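Local coordinates for protein beta-mannosidase (Trichoderma harzianum, PDB 4CVU) that probably hydrolyses terminal beta-linked mannose from the non-reducing ends of mannosides, as a fungal family 2 glycoside hydrolase, at residues Q173-F183 / S450-D458; G126-Q134 / V191-G199. One frame throughout, in Å; residues are numbered along the deposited sequence.

Contact 1 (Q173-F183 / S450-D458); sequences QHWPASVVYPF and SDTLYPDSD. With NAG (2-acetamido-2-deoxy-beta-D-glucopyranose), chain J; NAG (2-acetamido-2-deoxy-beta-D-glucopyranose), chain L.
With chi1 at -167°, Thr452 swings OG1 to the side opposite its own amide nitrogen and onto the carbonyl of Val179; chi1 of -68° in Trp175 sets the indole anti to its carbonyl carbon, where it meets Leu453, Tyr454 and Pro455. Thr452 OG1 donates to Val179 O at 2.8 Å. The C=O...donor angle of 136° shows that the hydroxyl arrives well off the carbonyl bond direction. The six-membered part of the indole lies against backbone, CZ2 being 3.4 Å from Tyr454 O. Its CH2 touches Pro455 CG at 3.9 Å, the two side chains crossing at about a right angle. Gln173 CD covers one face of the indole and Leu453 C the opposite face, both offset toward the rim. A water in the ring plane accepts from Trp175 NE1 (3.1 Å) and donates to Tyr454 O (2.6 Å), extending the edge contact. Next to this, Val179 CG1 packs on Leu453 CG at 3.7 Å, and the buried Leu453 N and O have no polar partner in the model. A second water donates to Gln173 OE1 (2.7 Å) and accepts from Asp456 N; Gln173 OE1 also accepts from Gln512 NE2. The contact joins a loop of the galactose-binding-like domain to the loop that follows strand 442-446, a strand of the family's beta/alpha barrel. Around it, Asp451 rests on helix 490-501, Gln173 and Asp456 on helix 506-528, and Pro455 on Phe460 of helix 458-475.

Contact 2 (G126-Q134 / V191-G199); sequences GTPDNQFRQ and VRKEQNDFG. With NA (sodium ion), chain B; MAN (alpha-D-mannopyranose), chain C; MAN (alpha-D-mannopyranose), chain D.
Gln131 extends across to Lys193 and Glu194 from an Asx turn, Asn130-Phe132, that opens a type I beta turn in the galactose-binding-like domain; the evidence is Phe132 N donating to Asn130 OD1 at 2.7 Å. The facing loop bends in an inverse gamma turn centred on Arg192. Gln131 grips it with both backbone and side chain: its N donates to Arg192 O at 3.0 Å, and its OE1 receives Glu194 N at 2.7 Å with an N-H...O angle of 166°. Its side-chain carbonyl thus takes the acceptor's part that a backbone carbonyl would play, while the side chain crosses those of Lys193 and Glu194 obliquely.

Asn130 and Arg192 instead run side by side and point the same way, with Asn130 ND2 3.5 Å from Arg192 CB and the amide and guanidinium planes 76° apart. Phe132 crosses Arg192 at about a right angle, its ring inclined 54° to the guanidinium and CE2 3.4 Å from NH2; Arg192 O lies over a ring face. The guanidinium end is held by a salt bridge to Glu467 of helix 458-475, which also accepts from Asn130 ND2. Further along, Lys193 NZ forms a salt bridge with Asp197 OD2 at 2.6 Å through that oxygen's anti lone pair, and another with Asp113. At the other end, a water links Asp129 O to Arg192 N. Asp129 OD2 binds the sodium ion at 2.6 Å and accepts from O4 of an alpha-mannose of an attached glycan at 2.7 Å.

Overall arrangement
From the N terminus, the chain first passes 126-134, the loop between strands 123-126 and 135-138, then 173-183 and 191-199, both after helix 159-168. Contact 2 closes when 191-199 returns to 126-134, within the galactose-binding-like domain. Contact 1 closes much later, when 450-458 from the beta/alpha barrel meets 173-183; 266 residues lie between its segments, including the 227-346 sheet. The segments alternate, so the two loops cross. Their centres are about 16 Å apart, and they touch: Tyr454 OH is 2.5 Å from Gln195 OE1, a probable hydrogen bond. Helix 458-475 borders both, tying the N-terminal domain to the barrel.

Contact 1 (Q173-F183 / S450-D458)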
# COMPACT_ATOMS: atom_id res chain seq x y z
N GLN A 173 -31.96 -31.79 -4.09
CA GLN A 173 -30.87 -32.62 -4.56
C GLN A 173 -29.54 -32.33 -3.87
O GLN A 173 -29.23 -31.18 -3.51
CB GLN A 173 -30.71 -32.50 -6.08
CG GLN A 173 -29.80 -33.57 -6.65
CD GLN A 173 -29.79 -33.62 -8.17
OE1 GLN A 173 -30.41 -32.80 -8.83
NE2 GLN A 173 -29.10 -34.61 -8.73
N HIS A 174 -28.78 -33.40 -3.68
CA HIS A 174 -27.42 -33.32 -3.19
C HIS A 174 -26.53 -34.19 -4.06
O HIS A 174 -27.00 -35.16 -4.66
CB HIS A 174 -27.35 -33.75 -1.72
CG HIS A 174 -28.11 -32.83 -0.82
ND1 HIS A 174 -29.42 -33.06 -0.47
CD2 HIS A 174 -27.76 -31.65 -0.27
CE1 HIS A 174 -29.84 -32.07 0.30
NE2 HIS A 174 -28.86 -31.19 0.43
N TRP A 175 -25.25 -33.81 -4.12
CA TRP A 175 -24.29 -34.47 -4.97
C TRP A 175 -23.11 -34.87 -4.10
O TRP A 175 -22.92 -34.31 -3.00
CB TRP A 175 -23.80 -33.49 -6.06
CG TRP A 175 -24.81 -33.11 -7.07
CD1 TRP A 175 -24.95 -33.64 -8.32
CD2 TRP A 175 -25.79 -32.08 -6.96
NE1 TRP A 175 -25.97 -33.02 -8.99
CE2 TRP A 175 -26.50 -32.06 -8.18
CE3 TRP A 175 -26.16 -31.18 -5.95
CZ2 TRP A 175 -27.56 -31.18 -8.41
CZ3 TRP A 175 -27.21 -30.31 -6.18
CH2 TRP A 175 -27.90 -30.31 -7.40
N PRO A 176 -22.28 -35.80 -4.61
CA PRO A 176 -21.03 -36.14 -3.93
C PRO A 176 -20.15 -34.91 -3.74
O PRO A 176 -20.20 -33.99 -4.55
CB PRO A 176 -20.37 -37.16 -4.86
CG PRO A 176 -21.48 -37.69 -5.67
CD PRO A 176 -22.49 -36.61 -5.81
N ALA A 177 -19.36 -34.93 -2.67
CA ALA A 177 -18.50 -33.84 -2.30
C ALA A 177 -17.55 -33.43 -3.44
O ALA A 177 -17.33 -32.26 -3.67
CB ALA A 177 -17.72 -34.21 -1.05
N SER A 178 -17.01 -34.42 -4.16
CA SER A 178 -16.08 -34.14 -5.25
C SER A 178 -16.73 -33.38 -6.42
O SER A 178 -16.06 -32.66 -7.14
CB SER A 178 -15.40 -35.44 -5.73
OG SER A 178 -16.33 -36.33 -6.30
N VAL A 179 -18.05 -33.54 -6.57
CA VAL A 179 -18.81 -32.89 -7.64
C VAL A 179 -19.12 -31.42 -7.29
O VAL A 179 -19.12 -30.57 -8.18
CB VAL A 179 -20.10 -33.67 -7.95
CG1 VAL A 179 -20.98 -32.93 -8.94
CG2 VAL A 179 -19.77 -35.06 -8.52
N VAL A 180 -19.37 -31.11 -6.02
CA VAL A 180 -19.72 -29.74 -5.59
C VAL A 180 -18.62 -29.09 -4.73
O VAL A 180 -18.85 -28.14 -4.00
CB VAL A 180 -21.08 -29.73 -4.84
CG1 VAL A 180 -22.20 -30.16 -5.78
CG2 VAL A 180 -21.05 -30.63 -3.61
N TYR A 181 -17.43 -29.64 -4.81
CA TYR A 181 -16.26 -29.12 -4.11
C TYR A 181 -16.11 -27.64 -4.38
O TYR A 181 -16.06 -27.24 -5.55
CB TYR A 181 -15.03 -29.85 -4.60
CG TYR A 181 -13.74 -29.41 -3.96
CD1 TYR A 181 -13.51 -29.61 -2.62
CD2 TYR A 181 -12.75 -28.81 -4.71
CE1 TYR A 181 -12.31 -29.22 -2.02
CE2 TYR A 181 -11.57 -28.39 -4.13
CZ TYR A 181 -11.36 -28.61 -2.80
OH TYR A 181 -10.16 -28.21 -2.27
N PRO A 182 -16.08 -26.81 -3.34
CA PRO A 182 -16.01 -25.37 -3.62
C PRO A 182 -14.61 -24.84 -3.93
O PRO A 182 -13.62 -25.57 -3.82
CB PRO A 182 -16.48 -24.73 -2.32
CG PRO A 182 -16.22 -25.73 -1.25
CD PRO A 182 -16.03 -27.09 -1.90
N PHE A 183 -14.57 -23.55 -4.30
CA PHE A 183 -13.34 -22.78 -4.41
C PHE A 183 -13.22 -22.07 -3.08
O PHE A 183 -12.30 -22.35 -2.29
CB PHE A 183 -13.40 -21.79 -5.59
CG PHE A 183 -13.22 -22.44 -6.95
CD1 PHE A 183 -11.97 -22.70 -7.44
CD2 PHE A 183 -14.32 -22.79 -7.71
CE1 PHE A 183 -11.80 -23.30 -8.68
CE2 PHE A 183 -14.16 -23.41 -8.95
CZ PHE A 183 -12.90 -23.65 -9.43
N SER A 450 -20.65 -24.06 -14.94
CA SER A 450 -19.20 -24.22 -14.91
C SER A 450 -18.59 -25.06 -13.76
O SER A 450 -18.73 -24.73 -12.59
CB SER A 450 -18.57 -22.81 -14.96
OG SER A 450 -17.16 -22.86 -15.00
N ASP A 451 -17.96 -26.18 -14.13
CA ASP A 451 -17.12 -26.95 -13.24
C ASP A 451 -17.86 -27.49 -12.01
O ASP A 451 -17.31 -27.60 -10.92
CB ASP A 451 -15.93 -26.09 -12.82
CG ASP A 451 -14.78 -26.92 -12.26
OD1 ASP A 451 -14.69 -28.14 -12.56
OD2 ASP A 451 -13.97 -26.34 -11.50
N THR A 452 -19.13 -27.80 -12.20
CA THR A 452 -19.91 -28.53 -11.22
C THR A 452 -21.15 -29.00 -11.95
O THR A 452 -21.38 -28.62 -13.11
CB THR A 452 -20.27 -27.65 -10.00
OG1 THR A 452 -20.77 -28.48 -8.93
CG2 THR A 452 -21.26 -26.57 -10.38
N LEU A 453 -21.93 -29.84 -11.27
CA LEU A 453 -23.21 -30.31 -11.80
C LEU A 453 -24.31 -29.52 -11.15
O LEU A 453 -24.10 -28.99 -10.07
CB LEU A 453 -23.38 -31.82 -11.59
CG LEU A 453 -22.37 -32.71 -12.33
CD1 LEU A 453 -22.70 -34.19 -12.15
CD2 LEU A 453 -22.27 -32.39 -13.81
N TYR A 454 -25.46 -29.43 -11.82
CA TYR A 454 -26.49 -28.48 -11.45
C TYR A 454 -27.85 -29.14 -11.21
O TYR A 454 -28.09 -30.30 -11.65
CB TYR A 454 -26.61 -27.41 -12.56
CG TYR A 454 -25.45 -26.45 -12.56
CD1 TYR A 454 -24.28 -26.75 -13.24
CD2 TYR A 454 -25.51 -25.27 -11.85
CE1 TYR A 454 -23.21 -25.90 -13.21
CE2 TYR A 454 -24.45 -24.40 -11.81
CZ TYR A 454 -23.30 -24.70 -12.51
OH TYR A 454 -22.21 -23.85 -12.42
N PRO A 455 -28.74 -28.42 -10.50
CA PRO A 455 -30.13 -28.90 -10.32
C PRO A 455 -30.88 -28.99 -11.64
O PRO A 455 -30.52 -28.35 -12.62
CB PRO A 455 -30.76 -27.82 -9.43
CG PRO A 455 -29.63 -27.10 -8.81
CD PRO A 455 -28.54 -27.12 -9.84
N ASP A 456 -31.93 -29.80 -11.64
CA ASP A 456 -32.82 -29.91 -12.80
C ASP A 456 -34.29 -30.09 -12.36
O ASP A 456 -35.08 -30.72 -13.07
CB ASP A 456 -32.40 -31.06 -13.71
CG ASP A 456 -33.08 -31.01 -15.06
OD1 ASP A 456 -33.27 -29.88 -15.60
OD2 ASP A 456 -33.42 -32.09 -15.62
N SER A 457 -34.64 -29.48 -11.22
CA SER A 457 -36.03 -29.42 -10.78
C SER A 457 -36.78 -28.50 -11.74
O SER A 457 -36.16 -27.81 -12.55
CB SER A 457 -36.09 -28.88 -9.36
OG SER A 457 -35.61 -27.54 -9.34
N ASP A 458 -38.10 -28.49 -11.65
CA ASP A 458 -38.95 -27.71 -12.56
C ASP A 458 -38.77 -26.20 -12.37
O ASP A 458 -38.75 -25.46 -13.33
CB ASP A 458 -40.45 -28.09 -12.39
CG ASP A 458 -40.78 -29.53 -12.85
OD1 ASP A 458 -39.98 -30.17 -13.53
OD2 ASP A 458 -41.87 -30.05 -12.53
C1 NAG J . -25.62 -29.28 2.31
C2 NAG J . -24.42 -29.22 3.23
C3 NAG J . -24.01 -30.55 3.83
C4 NAG J . -25.20 -31.33 4.40
C5 NAG J . -26.40 -31.28 3.45
C6 NAG J . -27.64 -31.92 4.10
C7 NAG J . -22.77 -27.50 2.81
C8 NAG J . -21.58 -27.11 1.99
N2 NAG J . -23.28 -28.69 2.51
O3 NAG J . -23.09 -30.25 4.86
O4 NAG J . -24.80 -32.68 4.53
O5 NAG J . -26.67 -29.94 3.03
O6 NAG J . -28.71 -31.00 4.23
O7 NAG J . -23.21 -26.73 3.69
C1 NAG L . -7.09 -27.90 -0.59
C2 NAG L . -6.53 -29.21 -1.05
C3 NAG L . -7.49 -30.33 -0.68
C4 NAG L . -7.76 -30.25 0.83
C5 NAG L . -8.23 -28.84 1.21
C6 NAG L . -8.48 -28.67 2.70
C7 NAG L . -5.24 -29.66 -3.11
C8 NAG L . -5.16 -29.48 -4.61
N2 NAG L . -6.30 -29.13 -2.49
O3 NAG L . -6.90 -31.57 -1.08
O4 NAG L . -8.74 -31.19 1.24
O5 NAG L . -7.24 -27.91 0.82
O6 NAG L . -7.30 -28.99 3.39
O7 NAG L . -4.34 -30.25 -2.54
O HOH W 1 -32.57 -31.16 -8.97
O HOH W 2 -27.16 -32.77 -11.82

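Contact 2 (G126-Q134 / V191-G199)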
# COMPACT_ATOMS: atom_id res chain seq x y z
N GLY A 126 -42.11 -7.58 -6.49
CA GLY A 126 -41.33 -8.64 -7.14
C GLY A 126 -40.19 -9.19 -6.32
O GLY A 126 -39.67 -8.51 -5.46
N THR A 127 -39.81 -10.44 -6.59
CA THR A 127 -38.71 -11.09 -5.88
C THR A 127 -37.76 -11.80 -6.85
O THR A 127 -37.70 -13.03 -6.87
CB THR A 127 -39.20 -12.08 -4.80
OG1 THR A 127 -40.06 -13.06 -5.37
CG2 THR A 127 -39.91 -11.36 -3.69
N PRO A 128 -37.00 -11.00 -7.65
CA PRO A 128 -36.07 -11.51 -8.66
C PRO A 128 -35.03 -12.48 -8.09
O PRO A 128 -34.53 -12.28 -6.97
CB PRO A 128 -35.38 -10.25 -9.22
CG PRO A 128 -35.98 -9.07 -8.55
CD PRO A 128 -37.08 -9.53 -7.65
N ASP A 129 -34.68 -13.51 -8.85
CA ASP A 129 -33.64 -14.45 -8.43
C ASP A 129 -32.75 -14.95 -9.56
O ASP A 129 -32.42 -16.12 -9.62
CB ASP A 129 -34.29 -15.62 -7.71
CG ASP A 129 -35.25 -16.40 -8.61
OD1 ASP A 129 -35.59 -15.93 -9.72
OD2 ASP A 129 -35.64 -17.50 -8.18
N ASN A 130 -32.38 -14.04 -10.45
CA ASN A 130 -31.48 -14.39 -11.56
C ASN A 130 -30.72 -13.17 -12.02
O ASN A 130 -31.28 -12.22 -12.56
CB ASN A 130 -32.25 -15.01 -12.74
CG ASN A 130 -31.34 -15.74 -13.72
OD1 ASN A 130 -30.26 -15.25 -14.08
ND2 ASN A 130 -31.78 -16.89 -14.20
N GLN A 131 -29.41 -13.21 -11.82
CA GLN A 131 -28.54 -12.14 -12.28
C GLN A 131 -28.67 -11.89 -13.78
O GLN A 131 -28.51 -10.78 -14.22
CB GLN A 131 -27.07 -12.51 -11.97
CG GLN A 131 -26.07 -11.45 -12.35
CD GLN A 131 -24.61 -11.75 -11.95
OE1 GLN A 131 -24.27 -12.76 -11.34
NE2 GLN A 131 -23.75 -10.87 -12.37
N PHE A 132 -28.91 -12.96 -14.55
CA PHE A 132 -28.82 -12.95 -16.00
C PHE A 132 -30.16 -12.66 -16.73
O PHE A 132 -30.24 -12.90 -17.95
CB PHE A 132 -28.28 -14.31 -16.47
CG PHE A 132 -27.07 -14.78 -15.71
CD1 PHE A 132 -26.00 -13.93 -15.53
CD2 PHE A 132 -27.00 -16.07 -15.22
CE1 PHE A 132 -24.88 -14.36 -14.82
CE2 PHE A 132 -25.88 -16.51 -14.52
CZ PHE A 132 -24.81 -15.67 -14.33
N ARG A 133 -31.17 -12.14 -16.01
CA ARG A 133 -32.51 -11.86 -16.57
C ARG A 133 -32.93 -10.41 -16.47
O ARG A 133 -32.58 -9.70 -15.53
CB ARG A 133 -33.59 -12.72 -15.90
CG ARG A 133 -33.60 -14.16 -16.37
CD ARG A 133 -34.59 -15.03 -15.66
NE ARG A 133 -35.97 -14.88 -16.13
CZ ARG A 133 -37.02 -15.49 -15.59
NH1 ARG A 133 -36.85 -16.30 -14.55
NH2 ARG A 133 -38.24 -15.30 -16.08
N GLN A 134 -33.70 -9.98 -17.48
CA GLN A 134 -34.37 -8.69 -17.47
C GLN A 134 -35.68 -8.92 -16.74
O GLN A 134 -36.46 -9.82 -17.11
CB GLN A 134 -34.65 -8.23 -18.89
CG GLN A 134 -35.39 -6.91 -19.03
CD GLN A 134 -35.55 -6.52 -20.49
OE1 GLN A 134 -36.06 -7.32 -21.29
NE2 GLN A 134 -35.15 -5.30 -20.85
N VAL A 191 -27.63 -21.20 -7.28
CA VAL A 191 -27.97 -19.80 -7.59
C VAL A 191 -27.56 -19.40 -8.99
O VAL A 191 -26.44 -19.63 -9.41
CB VAL A 191 -27.41 -18.83 -6.54
CG1 VAL A 191 -25.90 -19.00 -6.35
CG2 VAL A 191 -27.74 -17.39 -6.93
N ARG A 192 -28.47 -18.77 -9.72
CA ARG A 192 -28.17 -18.20 -11.02
C ARG A 192 -27.48 -16.84 -10.85
O ARG A 192 -28.10 -15.77 -10.99
CB ARG A 192 -29.45 -18.09 -11.85
CG ARG A 192 -30.15 -19.41 -12.06
CD ARG A 192 -29.23 -20.47 -12.59
NE ARG A 192 -28.45 -19.95 -13.71
CZ ARG A 192 -27.20 -20.29 -14.01
NH1 ARG A 192 -26.52 -21.17 -13.28
NH2 ARG A 192 -26.61 -19.74 -15.07
N LYS A 193 -26.18 -16.93 -10.54
CA LYS A 193 -25.28 -15.81 -10.27
C LYS A 193 -23.94 -16.26 -10.83
O LYS A 193 -23.61 -17.48 -10.90
CB LYS A 193 -25.20 -15.48 -8.75
CG LYS A 193 -24.26 -14.31 -8.35
CD LYS A 193 -24.52 -13.82 -6.93
CE LYS A 193 -23.51 -12.78 -6.40
NZ LYS A 193 -22.97 -11.89 -7.46
N GLU A 194 -23.18 -15.27 -11.26
CA GLU A 194 -21.87 -15.46 -11.88
C GLU A 194 -21.08 -16.32 -10.93
O GLU A 194 -20.86 -16.00 -9.80
CB GLU A 194 -21.24 -14.07 -12.14
CG GLU A 194 -19.77 -14.04 -12.51
CD GLU A 194 -19.25 -12.66 -12.92
OE1 GLU A 194 -19.07 -11.85 -12.04
OE2 GLU A 194 -19.00 -12.40 -14.08
N GLN A 195 -20.69 -17.49 -11.41
CA GLN A 195 -20.12 -18.45 -10.55
C GLN A 195 -18.80 -18.06 -9.91
O GLN A 195 -18.56 -18.44 -8.80
CB GLN A 195 -20.05 -19.82 -11.24
CG GLN A 195 -21.39 -20.31 -11.72
CD GLN A 195 -22.26 -20.99 -10.68
OE1 GLN A 195 -22.19 -22.21 -10.47
NE2 GLN A 195 -23.14 -20.21 -10.05
N ASN A 196 -17.95 -17.32 -10.60
CA ASN A 196 -16.70 -16.91 -10.08
C ASN A 196 -16.80 -15.92 -8.94
O ASN A 196 -15.85 -15.70 -8.27
CB ASN A 196 -15.72 -16.46 -11.12
CG ASN A 196 -16.12 -15.20 -11.79
OD1 ASN A 196 -16.88 -15.19 -12.72
ND2 ASN A 196 -15.62 -14.10 -11.26
N ASP A 197 -17.98 -15.41 -8.71
CA ASP A 197 -18.23 -14.49 -7.59
C ASP A 197 -18.06 -15.13 -6.22
O ASP A 197 -17.93 -14.44 -5.23
CB ASP A 197 -19.64 -13.95 -7.73
CG ASP A 197 -19.81 -13.00 -8.83
OD1 ASP A 197 -18.88 -12.79 -9.61
OD2 ASP A 197 -20.90 -12.40 -8.90
N PHE A 198 -18.07 -16.47 -6.18
CA PHE A 198 -17.80 -17.23 -4.98
C PHE A 198 -16.36 -17.77 -4.92
O PHE A 198 -16.07 -18.69 -4.11
CB PHE A 198 -18.80 -18.38 -4.86
CG PHE A 198 -20.22 -17.93 -5.02
CD1 PHE A 198 -20.87 -17.27 -3.99
CD2 PHE A 198 -20.88 -18.09 -6.23
CE1 PHE A 198 -22.16 -16.82 -4.16
CE2 PHE A 198 -22.16 -17.62 -6.41
CZ PHE A 198 -22.81 -16.99 -5.36
N GLY A 199 -15.50 -17.22 -5.80
CA GLY A 199 -14.11 -17.52 -5.84
C GLY A 199 -13.76 -18.38 -7.03
O GLY A 199 -14.56 -19.17 -7.47
NA NA B . -37.39 -19.10 -9.24
C1 MAN C . -37.11 -21.48 -3.60
C2 MAN C . -36.02 -22.18 -4.41
C3 MAN C . -35.01 -21.15 -4.93
C4 MAN C . -35.73 -20.03 -5.68
C5 MAN C . -36.80 -19.40 -4.78
C6 MAN C . -37.62 -18.31 -5.46
O2 MAN C . -36.58 -22.87 -5.51
O3 MAN C . -34.10 -21.80 -5.77
O4 MAN C . -34.82 -19.05 -6.11
O5 MAN C . -37.69 -20.42 -4.34
O6 MAN C . -38.37 -17.58 -4.52
C1 MAN D . -45.87 -10.92 -1.52
C2 MAN D . -47.38 -10.69 -1.63
C3 MAN D . -47.89 -11.30 -2.91
C4 MAN D . -47.11 -10.70 -4.08
C5 MAN D . -45.61 -10.89 -3.88
C6 MAN D . -44.80 -10.24 -5.00
O2 MAN D . -47.62 -9.30 -1.69
O3 MAN D . -49.27 -11.04 -3.08
O4 MAN D . -47.47 -11.33 -5.28
O5 MAN D . -45.21 -10.35 -2.64
O6 MAN D . -43.47 -10.63 -4.79
O HOH W 3 -31.10 -18.28 -8.72
O HOH W 4 -21.77 -10.09 -10.34
O HOH W 5 -38.31 -17.21 -8.73